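Local coordinates for 16S rRNA processing protein (Pseudomonas aeruginosa, PDB 2F1L), which probably acts as an accessory factor in the last step of 30S ribosomal subunit assembly and is needed for efficient processing of 16S rRNA, at residues G24-V29 with R52-R57; D46-Y51 with K75-K80; W115-G120 with I172-G177; K122-D125 with Q129-G132. One frame throughout, in Å; residues are numbered along the deposited sequence.

Interaction 1 (G24-V29 with R52-R57)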
loop_
_atom_site.group_PDB
_atom_site.type_symbol
_atom_site.label_atom_id
_atom_site.label_comp_id
_atom_site.label_asym_id
_atom_site.label_seq_id
_atom_site.Cartn_x
_atom_site.Cartn_y
_atom_site.Cartn_z
ATOM N N GLY A 24 -1.902 14.948 0.753
ATOM C CA GLY A 24 -0.800 14.868 1.763
ATOM C C GLY A 24 -1.144 15.662 3.011
ATOM O O GLY A 24 -2.236 16.240 3.115
ATOM N N LYS A 25 -0.227 15.711 3.976
ATOM C CA LYS A 25 -0.482 16.468 5.180
ATOM C C LYS A 25 0.792 16.980 5.779
ATOM O O LYS A 25 1.763 16.230 5.876
ATOM C CB LYS A 25 -1.186 15.591 6.184
ATOM C CG LYS A 25 -1.509 16.347 7.479
ATOM C CD LYS A 25 -2.668 15.730 8.220
ATOM C CE LYS A 25 -3.172 16.634 9.336
ATOM N NZ LYS A 25 -4.311 15.996 10.040
ATOM N N ILE A 26 0.764 18.246 6.216
ATOM C CA ILE A 26 1.895 18.890 6.879
ATOM C C ILE A 26 1.876 18.556 8.350
ATOM O O ILE A 26 0.925 18.859 9.059
ATOM C CB ILE A 26 1.867 20.430 6.687
ATOM C CG1 ILE A 26 1.845 20.804 5.206
ATOM C CG2 ILE A 26 3.077 21.090 7.303
ATOM C CD1 ILE A 26 1.936 22.336 4.945
ATOM N N VAL A 27 2.936 17.920 8.833
ATOM C CA VAL A 27 2.907 17.348 10.194
ATOM C C VAL A 27 3.972 17.837 11.135
ATOM O O VAL A 27 3.895 17.603 12.332
ATOM C CB VAL A 27 3.015 15.828 10.147
ATOM C CG1 VAL A 27 1.785 15.251 9.502
ATOM C CG2 VAL A 27 4.285 15.393 9.386
ATOM N N SER A 28 4.969 18.525 10.622
ATOM C CA SER A 28 5.988 19.048 11.483
ATOM C C SER A 28 6.866 19.980 10.672
ATOM O O SER A 28 6.542 20.302 9.534
ATOM C CB SER A 28 6.848 17.864 11.958
ATOM O OG SER A 28 7.788 18.298 12.919
ATOM N N VAL A 29 8.014 20.348 11.228
ATOM C CA VAL A 29 8.957 21.174 10.526
ATOM C C VAL A 29 10.114 20.311 10.161
ATOM O O VAL A 29 10.247 19.276 10.709
ATOM C CB VAL A 29 9.427 22.367 11.355
ATOM C CG1 VAL A 29 8.236 23.331 11.594
ATOM C CG2 VAL A 29 10.063 21.907 12.658
ATOM N N ARG A 52 2.257 22.369 -7.710
ATOM C CA ARG A 52 2.834 23.633 -7.239
ATOM C C ARG A 52 1.904 24.413 -6.280
ATOM O O ARG A 52 2.366 25.175 -5.438
ATOM C CB ARG A 52 3.254 24.516 -8.430
ATOM C CG ARG A 52 3.876 25.872 -8.005
ATOM C CD ARG A 52 4.236 26.762 -9.176
ATOM N NE ARG A 52 4.994 25.994 -10.157
ATOM N N ARG A 53 0.601 24.214 -6.417
ATOM C CA ARG A 53 -0.383 25.050 -5.757
ATOM C C ARG A 53 -1.159 24.209 -4.759
ATOM O O ARG A 53 -2.026 23.399 -5.120
ATOM C CB ARG A 53 -1.303 25.754 -6.761
ATOM C CG ARG A 53 -0.680 27.014 -7.363
ATOM C CD ARG A 53 -1.621 27.767 -8.325
ATOM N NE ARG A 53 -2.445 26.859 -9.122
ATOM N N TRP A 54 -0.834 24.450 -3.495
ATOM C CA TRP A 54 -1.366 23.710 -2.385
ATOM C C TRP A 54 -2.523 24.454 -1.710
ATOM O O TRP A 54 -2.376 25.600 -1.279
ATOM C CB TRP A 54 -0.216 23.507 -1.393
ATOM C CG TRP A 54 0.776 22.476 -1.832
ATOM C CD1 TRP A 54 0.884 21.905 -3.061
ATOM C CD2 TRP A 54 1.766 21.885 -1.028
ATOM N NE1 TRP A 54 1.866 20.981 -3.062
ATOM C CE2 TRP A 54 2.448 20.963 -1.824
ATOM C CE3 TRP A 54 2.147 22.044 0.295
ATOM C CZ2 TRP A 54 3.491 20.177 -1.333
ATOM C CZ3 TRP A 54 3.198 21.288 0.768
ATOM C CH2 TRP A 54 3.856 20.367 -0.039
ATOM N N THR A 55 -3.671 23.804 -1.618
ATOM C CA THR A 55 -4.780 24.346 -0.879
ATOM C C THR A 55 -4.731 23.745 0.513
ATOM O O THR A 55 -5.060 22.578 0.701
ATOM C CB THR A 55 -6.092 23.966 -1.528
ATOM O OG1 THR A 55 -6.063 24.371 -2.897
ATOM C CG2 THR A 55 -7.260 24.630 -0.825
ATOM N N LEU A 56 -4.313 24.524 1.498
ATOM C CA LEU A 56 -4.151 23.979 2.822
ATOM C C LEU A 56 -5.441 24.125 3.583
ATOM O O LEU A 56 -6.083 25.173 3.518
ATOM C CB LEU A 56 -3.031 24.691 3.539
ATOM C CG LEU A 56 -1.691 24.655 2.804
ATOM C CD1 LEU A 56 -0.690 25.463 3.617
ATOM C CD2 LEU A 56 -1.212 23.199 2.569
ATOM N N ARG A 57 -5.821 23.082 4.305
ATOM C CA ARG A 57 -7.032 23.118 5.075
ATOM C C ARG A 57 -6.833 22.516 6.438
ATOM O O ARG A 57 -6.367 21.390 6.529
ATOM C CB ARG A 57 -8.099 22.316 4.369
ATOM C CG ARG A 57 -9.458 22.422 5.045
ATOM C CD ARG A 57 -10.447 21.636 4.281
ATOM N NE ARG A 57 -10.176 20.214 4.401
ATOM C CZ ARG A 57 -10.469 19.305 3.474
ATOM N NH1 ARG A 57 -11.031 19.644 2.317
ATOM N NH2 ARG A 57 -10.178 18.037 3.698
#
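Ile26 meets Trp54 and Leu56 through a single methyl group, its CD1, and the 93 Å² buried between 24-29 and 52-57 comes almost wholly from these three side chains. The closer touch is methyl to methyl: Ile26 CD1 lies 4.0 Å from Leu56 CD2, and the two side chains cross at about a right angle. The second is looser, with Ile26 CD1 4.5 Å from Trp54 CZ3, near the ring plane, so Ile26 meets the edge and not the face of the indole. In Ile26, CG1 stands beside the backbone N and anti to the carbonyl carbon; with chi1 at -57° and an extended second torsion, CD1 is carried toward both partners. Between the two strands runs 97-101, whose Ile98 touches all three residues, while Phe93 packs on Ile26 and Leu56. All three are buried. The outer side is different in kind: Lys25, directed away from this contact, makes a salt bridge with Glu159 of the second subunit, Arg57 pairs with Glu97, and Arg52 and Arg53 are exposed, with guanidinium groups that could not be modelled. A classic beta bulge, Val27 and Ser28 facing Lys37, marks the corner where the strand turns. Apolar residues meeting inside across an intervening strand, with charged ones outside, fit the closed antiparallel beta barrel of the RimM N-terminal domain.

Interaction 2 (D46-Y51 with K75-K80)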
loop_
_atom_site.group_PDB
_atom_site.type_symbol
_atom_site.label_atom_id
_atom_site.label_comp_id
_atom_site.label_asym_id
_atom_site.label_seq_id
_atom_site.Cartn_x
_atom_site.Cartn_y
_atom_site.Cartn_z
ATOM N N ASP A 46 6.323 10.381 -4.640
ATOM C CA ASP A 46 6.940 11.700 -4.839
ATOM C C ASP A 46 6.113 12.600 -5.724
ATOM O O ASP A 46 6.487 13.706 -5.997
ATOM C CB ASP A 46 8.373 11.582 -5.381
ATOM C CG ASP A 46 8.427 11.083 -6.785
ATOM O OD1 ASP A 46 7.349 10.831 -7.356
ATOM O OD2 ASP A 46 9.556 10.905 -7.301
ATOM N N ASN A 47 4.970 12.105 -6.136
ATOM C CA ASN A 47 4.116 12.771 -7.048
ATOM C C ASN A 47 3.510 14.021 -6.462
ATOM O O ASN A 47 3.213 14.958 -7.164
ATOM C CB ASN A 47 3.025 11.797 -7.459
ATOM C CG ASN A 47 2.158 12.347 -8.540
ATOM O OD1 ASN A 47 2.665 12.751 -9.565
ATOM N ND2 ASN A 47 0.841 12.405 -8.308
ATOM N N LEU A 48 3.341 14.033 -5.150
ATOM C CA LEU A 48 2.983 15.248 -4.445
ATOM C C LEU A 48 3.810 16.466 -4.882
ATOM O O LEU A 48 3.293 17.563 -4.950
ATOM C CB LEU A 48 3.139 15.016 -2.944
ATOM C CG LEU A 48 2.852 16.203 -2.020
ATOM C CD1 LEU A 48 1.463 16.664 -2.244
ATOM C CD2 LEU A 48 2.984 15.827 -0.616
ATOM N N LEU A 49 5.087 16.278 -5.175
ATOM C CA LEU A 49 6.011 17.404 -5.519
ATOM C C LEU A 49 5.705 17.998 -6.892
ATOM O O LEU A 49 6.200 19.070 -7.243
ATOM C CB LEU A 49 7.480 16.958 -5.463
ATOM C CG LEU A 49 7.963 16.411 -4.090
ATOM C CD1 LEU A 49 9.415 15.924 -4.124
ATOM C CD2 LEU A 49 7.785 17.460 -2.985
ATOM N N ASP A 50 4.864 17.312 -7.646
ATOM C CA ASP A 50 4.385 17.810 -8.928
ATOM C C ASP A 50 3.221 18.804 -8.852
ATOM O O ASP A 50 2.776 19.305 -9.874
ATOM C CB ASP A 50 3.942 16.617 -9.812
ATOM C CG ASP A 50 5.109 15.723 -10.225
ATOM O OD1 ASP A 50 6.265 16.187 -10.177
ATOM O OD2 ASP A 50 4.868 14.560 -10.575
ATOM N N TYR A 51 2.706 19.085 -7.667
ATOM C CA TYR A 51 1.599 20.022 -7.534
ATOM C C TYR A 51 2.138 21.299 -6.916
ATOM O O TYR A 51 2.482 21.291 -5.742
ATOM C CB TYR A 51 0.515 19.414 -6.646
ATOM C CG TYR A 51 -0.142 18.210 -7.261
ATOM C CD1 TYR A 51 -1.122 18.366 -8.209
ATOM C CD2 TYR A 51 0.251 16.922 -6.925
ATOM C CE1 TYR A 51 -1.726 17.294 -8.797
ATOM C CE2 TYR A 51 -0.362 15.816 -7.511
ATOM C CZ TYR A 51 -1.350 16.016 -8.464
ATOM O OH TYR A 51 -2.004 14.959 -9.092
ATOM N N LYS A 75 10.669 7.917 3.685
ATOM C CA LYS A 75 9.303 7.870 3.189
ATOM C C LYS A 75 8.507 9.112 3.582
ATOM O O LYS A 75 7.344 9.178 3.325
ATOM C CB LYS A 75 8.622 6.603 3.670
ATOM C CG LYS A 75 9.257 5.308 3.125
ATOM C CD LYS A 75 8.863 5.049 1.697
ATOM C CE LYS A 75 7.491 4.395 1.582
ATOM N NZ LYS A 75 7.496 3.047 2.265
ATOM N N VAL A 76 9.129 10.113 4.185
ATOM C CA VAL A 76 8.461 11.410 4.328
ATOM C C VAL A 76 9.076 12.405 3.392
ATOM O O VAL A 76 10.169 12.164 2.867
ATOM C CB VAL A 76 8.615 12.005 5.718
ATOM C CG1 VAL A 76 7.921 11.106 6.770
ATOM C CG2 VAL A 76 10.111 12.234 6.063
ATOM N N LEU A 77 8.415 13.547 3.223
ATOM C CA LEU A 77 8.926 14.571 2.363
ATOM C C LEU A 77 9.289 15.814 3.152
ATOM O O LEU A 77 8.681 16.081 4.184
ATOM C CB LEU A 77 7.881 14.970 1.356
ATOM C CG LEU A 77 7.730 14.080 0.135
ATOM C CD1 LEU A 77 7.018 12.816 0.534
ATOM C CD2 LEU A 77 6.894 14.802 -0.943
ATOM N N ALA A 78 10.242 16.587 2.626
ATOM C CA ALA A 78 10.480 17.977 3.057
ATOM C C ALA A 78 10.131 18.916 1.908
ATOM O O ALA A 78 10.512 18.700 0.753
ATOM C CB ALA A 78 11.929 18.190 3.496
ATOM N N ALA A 79 9.412 19.966 2.244
ATOM C CA ALA A 79 8.860 20.865 1.262
ATOM C C ALA A 79 9.192 22.294 1.650
ATOM O O ALA A 79 9.097 22.638 2.821
ATOM C CB ALA A 79 7.383 20.691 1.224
ATOM N N LYS A 80 9.604 23.087 0.659
ATOM C CA LYS A 80 9.873 24.500 0.822
ATOM C C LYS A 80 8.718 25.251 0.189
ATOM O O LYS A 80 8.476 25.116 -1.005
ATOM C CB LYS A 80 11.205 24.884 0.153
ATOM C CG LYS A 80 11.642 26.374 0.304
ATOM C CD LYS A 80 12.126 26.710 1.730
ATOM C CE LYS A 80 12.469 28.212 1.942
ATOM N NZ LYS A 80 11.385 29.068 1.420
#
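Leu49 and Leu77 are turned alike about their first torsions: in each, CG is anti to the carbonyl carbon and beside the backbone N, with chi1 at -59° in Leu49 and -81° in Leu77. This sends the two branched ends toward each other, tip to tip, and Leu49 CD2 comes within 3.5 Å of Leu77 CD2. The approach includes the branch point as well, since Leu49 CG is 3.7 Å from the same Leu77 CD2 methyl. Leu48 has the other setting, CG anti to the backbone N (chi1 178°), and approaches obliquely, its CD2 4.1 Å from Leu77 CD2. One methyl of the strand is therefore shared by two consecutive leucines of 46-51. Both lie on the 3-10 segment 47-50, in which Leu49 N bonds to Asp46 O at 3.0 Å and Asp50 N to Asn47 O at 2.9 Å. Leu48 also packs on Ile23 and Val38, and its backbone N is bonded to Thr42 OG1. At the start of strand 76-81, Val76 packs against Phe187 of the second subunit. Asp46 OD2 reaches Ser171 OG, tying the start of the turn to the C-terminal part of the chain. The geometry fits a 3-10 turn, in the connection between strands 35-40 and 53-58, laid against the apolar interior of the N-terminal beta barrel.

Interaction 3 (W115-G120 with I172-G177)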
loop_
_atom_site.group_PDB
_atom_site.type_symbol
_atom_site.label_atom_id
_atom_site.label_comp_id
_atom_site.label_asym_id
_atom_site.label_seq_id
_atom_site.Cartn_x
_atom_site.Cartn_y
_atom_site.Cartn_z
ATOM N N TRP A 115 -0.757 1.088 -18.093
ATOM C CA TRP A 115 -0.100 -0.173 -17.814
ATOM C C TRP A 115 1.062 -0.456 -18.763
ATOM O O TRP A 115 2.111 -0.957 -18.344
ATOM C CB TRP A 115 -1.123 -1.302 -17.953
ATOM C CG TRP A 115 -1.871 -1.629 -16.730
ATOM C CD1 TRP A 115 -2.017 -0.870 -15.581
ATOM C CD2 TRP A 115 -2.598 -2.828 -16.517
ATOM N NE1 TRP A 115 -2.784 -1.554 -14.660
ATOM C CE2 TRP A 115 -3.166 -2.754 -15.217
ATOM C CE3 TRP A 115 -2.828 -3.974 -17.303
ATOM C CZ2 TRP A 115 -3.966 -3.783 -14.694
ATOM C CZ3 TRP A 115 -3.614 -5.001 -16.779
ATOM C CH2 TRP A 115 -4.179 -4.891 -15.487
ATOM N N HIS A 116 0.870 -0.166 -20.035
ATOM C CA HIS A 116 1.858 -0.547 -21.008
ATOM C C HIS A 116 3.081 0.432 -20.920
ATOM O O HIS A 116 4.200 0.056 -21.275
ATOM C CB HIS A 116 1.189 -0.739 -22.410
ATOM C CG HIS A 116 0.022 -1.711 -22.411
ATOM N ND1 HIS A 116 -0.048 -2.810 -21.575
ATOM C CD2 HIS A 116 -1.108 -1.750 -23.162
ATOM C CE1 HIS A 116 -1.168 -3.473 -21.806
ATOM N NE2 HIS A 116 -1.830 -2.848 -22.762
ATOM N N GLN A 117 2.892 1.644 -20.387
ATOM C CA GLN A 117 4.025 2.540 -20.070
ATOM C C GLN A 117 4.971 2.059 -18.940
ATOM O O GLN A 117 6.128 2.387 -18.942
ATOM C CB GLN A 117 3.502 3.906 -19.669
ATOM C CG GLN A 117 2.860 4.692 -20.772
ATOM C CD GLN A 117 2.497 6.060 -20.271
ATOM O OE1 GLN A 117 1.771 6.186 -19.285
ATOM N NE2 GLN A 117 3.048 7.094 -20.899
ATOM N N LEU A 118 4.458 1.318 -17.962
ATOM C CA LEU A 118 5.267 0.746 -16.877
ATOM C C LEU A 118 6.068 -0.515 -17.270
ATOM O O LEU A 118 7.123 -0.776 -16.691
ATOM C CB LEU A 118 4.369 0.442 -15.673
ATOM C CG LEU A 118 3.617 1.685 -15.149
ATOM C CD1 LEU A 118 2.666 1.279 -14.051
ATOM C CD2 LEU A 118 4.569 2.787 -14.676
ATOM N N GLU A 119 5.560 -1.274 -18.243
ATOM C CA GLU A 119 6.229 -2.469 -18.767
ATOM C C GLU A 119 7.628 -2.155 -19.245
ATOM O O GLU A 119 7.839 -1.229 -20.015
ATOM C CB GLU A 119 5.426 -3.080 -19.915
ATOM C CG GLU A 119 4.374 -4.043 -19.426
ATOM C CD GLU A 119 3.195 -4.238 -20.370
ATOM O OE1 GLU A 119 3.331 -4.082 -21.609
ATOM O OE2 GLU A 119 2.114 -4.564 -19.841
ATOM N N GLY A 120 8.588 -2.934 -18.785
ATOM C CA GLY A 120 9.968 -2.749 -19.183
ATOM C C GLY A 120 10.751 -1.830 -18.280
ATOM O O GLY A 120 11.942 -1.716 -18.448
ATOM N N ILE A 172 8.915 7.250 -10.429
ATOM C CA ILE A 172 8.921 6.582 -11.737
ATOM C C ILE A 172 9.549 7.544 -12.720
ATOM O O ILE A 172 9.077 8.655 -12.863
ATOM C CB ILE A 172 7.489 6.278 -12.216
ATOM C CG1 ILE A 172 6.834 5.307 -11.268
ATOM C CG2 ILE A 172 7.492 5.743 -13.626
ATOM C CD1 ILE A 172 5.368 4.944 -11.645
ATOM N N ASP A 173 10.611 7.139 -13.393
ATOM C CA ASP A 173 11.162 7.978 -14.453
ATOM C C ASP A 173 11.073 7.215 -15.772
ATOM O O ASP A 173 11.894 6.357 -16.085
ATOM C CB ASP A 173 12.592 8.403 -14.110
ATOM C CG ASP A 173 13.123 9.436 -15.060
ATOM O OD1 ASP A 173 12.999 9.229 -16.267
ATOM O OD2 ASP A 173 13.677 10.459 -14.615
ATOM N N LEU A 174 10.064 7.537 -16.565
ATOM C CA LEU A 174 9.852 6.811 -17.820
ATOM C C LEU A 174 10.953 7.047 -18.801
ATOM O O LEU A 174 11.375 6.112 -19.478
ATOM C CB LEU A 174 8.528 7.202 -18.491
ATOM C CG LEU A 174 7.303 6.908 -17.642
ATOM C CD1 LEU A 174 6.072 7.467 -18.337
ATOM C CD2 LEU A 174 7.214 5.398 -17.336
ATOM N N ALA A 175 11.409 8.284 -18.913
ATOM C CA ALA A 175 12.466 8.560 -19.881
ATOM C C ALA A 175 13.721 7.753 -19.562
ATOM O O ALA A 175 14.329 7.224 -20.455
ATOM C CB ALA A 175 12.779 10.027 -19.939
ATOM N N ALA A 176 14.093 7.648 -18.293
ATOM C CA ALA A 176 15.265 6.862 -17.888
ATOM C C ALA A 176 15.001 5.358 -17.843
ATOM O O ALA A 176 15.938 4.573 -17.771
ATOM C CB ALA A 176 15.779 7.337 -16.536
ATOM N N GLY A 177 13.736 4.949 -17.859
ATOM C CA GLY A 177 13.385 3.521 -17.778
ATOM C C GLY A 177 13.566 2.955 -16.378
ATOM O O GLY A 177 13.836 1.771 -16.216
#
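Leu174 sets a methyl against a backbone carbonyl: its CD2 lies 3.6 Å from Gln117 O, nearer than any of its approaches to the side chains of 115-120. Its other methyl, CD1, is 4.0 Å from Gln117 NE2, a van der Waals touch in which the two side chains cross at about a right angle. Gln117 does use its polar end, but on Tyr114, whose backbone N bonds to Gln117 OE1. A wholly apolar touch lies deeper, where Leu118 CD2 is 3.8 Å from Ile172 CD1, again with the side chains nearly perpendicular. In Ile172, CG1 is anti to the carbonyl carbon (chi1 -64°) and CD1 extends from it toward the short helix; Met179 touches both Leu118 and Ile172. Within 172-177, Asp173 OD1 accepts from Ala176 N at 2.8 Å, the donor standing above the carboxylate plane, which forms an Asx motif at the turn leaving strand 169-173. At the backbone angles of Gly120 a side chain would jam against the carbonyl O of Glu119, which calls for glycine there. The weakly bonded helix 115-118 thus meets the edge of the PRC-barrel sheet through van der Waals touches with no directional bond between the two segments, while neighbouring elements hold each of them: through the backbone, Gly120 bonds to Ile134 and Gly177 to Lys122.

Interaction 4 (K122-D125 with Q129-G132)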
loop_
_atom_site.group_PDB
_atom_site.type_symbol
_atom_site.label_atom_id
_atom_site.label_comp_id
_atom_site.label_asym_id
_atom_site.label_seq_id
_atom_site.Cartn_x
_atom_site.Cartn_y
_atom_site.Cartn_z
ATOM N N LYS A 122 12.911 -0.760 -15.201
ATOM C CA LYS A 122 13.798 -1.390 -14.244
ATOM C C LYS A 122 13.301 -1.015 -12.855
ATOM O O LYS A 122 12.987 0.135 -12.590
ATOM C CB LYS A 122 15.232 -0.909 -14.444
ATOM C CG LYS A 122 15.864 -1.269 -15.800
ATOM C CD LYS A 122 17.049 -0.291 -16.146
ATOM C CE LYS A 122 17.245 0.045 -17.672
ATOM N NZ LYS A 122 17.427 1.559 -17.859
ATOM N N VAL A 123 13.242 -1.984 -11.962
ATOM C CA VAL A 123 12.736 -1.787 -10.607
ATOM C C VAL A 123 13.899 -1.879 -9.625
ATOM O O VAL A 123 14.555 -2.882 -9.540
ATOM C CB VAL A 123 11.703 -2.870 -10.287
ATOM C CG1 VAL A 123 11.303 -2.852 -8.790
ATOM C CG2 VAL A 123 10.509 -2.701 -11.198
ATOM N N ILE A 124 14.145 -0.818 -8.886
ATOM C CA ILE A 124 15.316 -0.696 -8.030
ATOM C C ILE A 124 14.902 -0.250 -6.634
ATOM O O ILE A 124 14.175 0.734 -6.518
ATOM C CB ILE A 124 16.257 0.325 -8.617
ATOM C CG1 ILE A 124 16.706 -0.133 -10.024
ATOM C CG2 ILE A 124 17.474 0.532 -7.712
ATOM C CD1 ILE A 124 17.199 0.984 -10.852
ATOM N N ASP A 125 15.362 -0.978 -5.606
ATOM C CA ASP A 125 14.901 -0.808 -4.229
ATOM C C ASP A 125 15.662 0.288 -3.532
ATOM O O ASP A 125 16.615 0.779 -4.078
ATOM C CB ASP A 125 14.954 -2.146 -3.414
ATOM C CG ASP A 125 16.354 -2.651 -3.159
ATOM O OD1 ASP A 125 17.290 -1.870 -3.297
ATOM O OD2 ASP A 125 16.526 -3.842 -2.804
ATOM N N GLN A 129 19.556 -1.959 -5.236
ATOM C CA GLN A 129 19.495 -3.265 -5.858
ATOM C C GLN A 129 18.457 -3.319 -6.966
ATOM O O GLN A 129 17.355 -2.886 -6.784
ATOM C CB GLN A 129 19.157 -4.335 -4.799
ATOM C CG GLN A 129 20.129 -4.361 -3.599
ATOM C CD GLN A 129 19.877 -5.517 -2.628
ATOM O OE1 GLN A 129 20.766 -6.325 -2.390
ATOM N NE2 GLN A 129 18.668 -5.590 -2.061
ATOM N N LEU A 130 18.826 -3.870 -8.116
ATOM C CA LEU A 130 17.919 -4.078 -9.236
ATOM C C LEU A 130 17.190 -5.367 -8.998
ATOM O O LEU A 130 17.789 -6.437 -9.030
ATOM C CB LEU A 130 18.692 -4.183 -10.555
ATOM C CG LEU A 130 17.861 -4.558 -11.797
ATOM C CD1 LEU A 130 16.817 -3.512 -12.134
ATOM C CD2 LEU A 130 18.748 -4.753 -12.976
ATOM N N LEU A 131 15.890 -5.263 -8.761
ATOM C CA LEU A 131 15.036 -6.430 -8.584
ATOM C C LEU A 131 14.611 -7.027 -9.902
ATOM O O LEU A 131 14.223 -8.178 -9.957
ATOM C CB LEU A 131 13.774 -6.033 -7.842
ATOM C CG LEU A 131 13.937 -5.252 -6.533
ATOM C CD1 LEU A 131 12.575 -5.054 -5.836
ATOM C CD2 LEU A 131 14.900 -5.955 -5.592
ATOM N N GLY A 132 14.628 -6.252 -10.974
ATOM C CA GLY A 132 14.158 -6.803 -12.236
ATOM C C GLY A 132 13.454 -5.772 -13.072
ATOM O O GLY A 132 13.605 -4.596 -12.822
#
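A beta hairpin of the PRC-barrel domain brings Val123 and Asp125 against Leu131 and Gln129, with strands 122-125 and 130-132 running antiparallel at 140° to each other and three residues linking the segments. Backbone bonds join the two strands. Val123 N donates to Gly132 O at 2.8 Å, and Leu131 N donates to Val123 O, also at 2.8 Å. Ile124 and Leu130 form a non-hydrogen-bonded pair; on their face Leu130 CD1 lies 4.0 Å from Ile124 CG1 and also touches Lys122 CB. Val123 CG1 and Leu131 CD1 meet at 3.9 Å on the buried side, where Val181 packs on Val123 and Ala185 on Leu131. Strand 178-181 flanks 122-125, bonding through the backbone to Lys122 and Ile124. At the turn end Asp125 N bonds to Gln129 O, and the Asp125 carboxylate answers with two more bonds. Its CG lies between the backbone N and the carbonyl carbon (chi1 67°), which places both oxygens beside Gln129. Asp125 OD1 takes Gln129 N from above the carboxylate plane at 3.0 Å. Asp125 OD2 accepts Gln129 NE2 at 2.9 Å through its syn lone pair, an almost straight bond at 172° with the oxygen in the amide plane.

Interactions 1 and 2 are both buried contacts of the N-terminal barrel and touch directly: Trp54 CH2 lies 3.8 Å from Ala79 CB, so their leucines, isoleucine and indole form one continuous interior. Their segments alternate along the chain. Interactions 3 and 4 belong to the PRC-barrel domain and are only partly buried; interaction 4 is nested within the loop that interaction 3 closes, and Gly177 O lies 2.9 Å from Lys122 N, a probable hydrogen bond joining them. Chemistry follows place: interactions 1, 2 and 3 rest on van der Waals contacts, whereas interaction 4, between adjacent strands, is held by five hydrogen bonds. Centres of interactions 1 and 4 are about 31 Å apart.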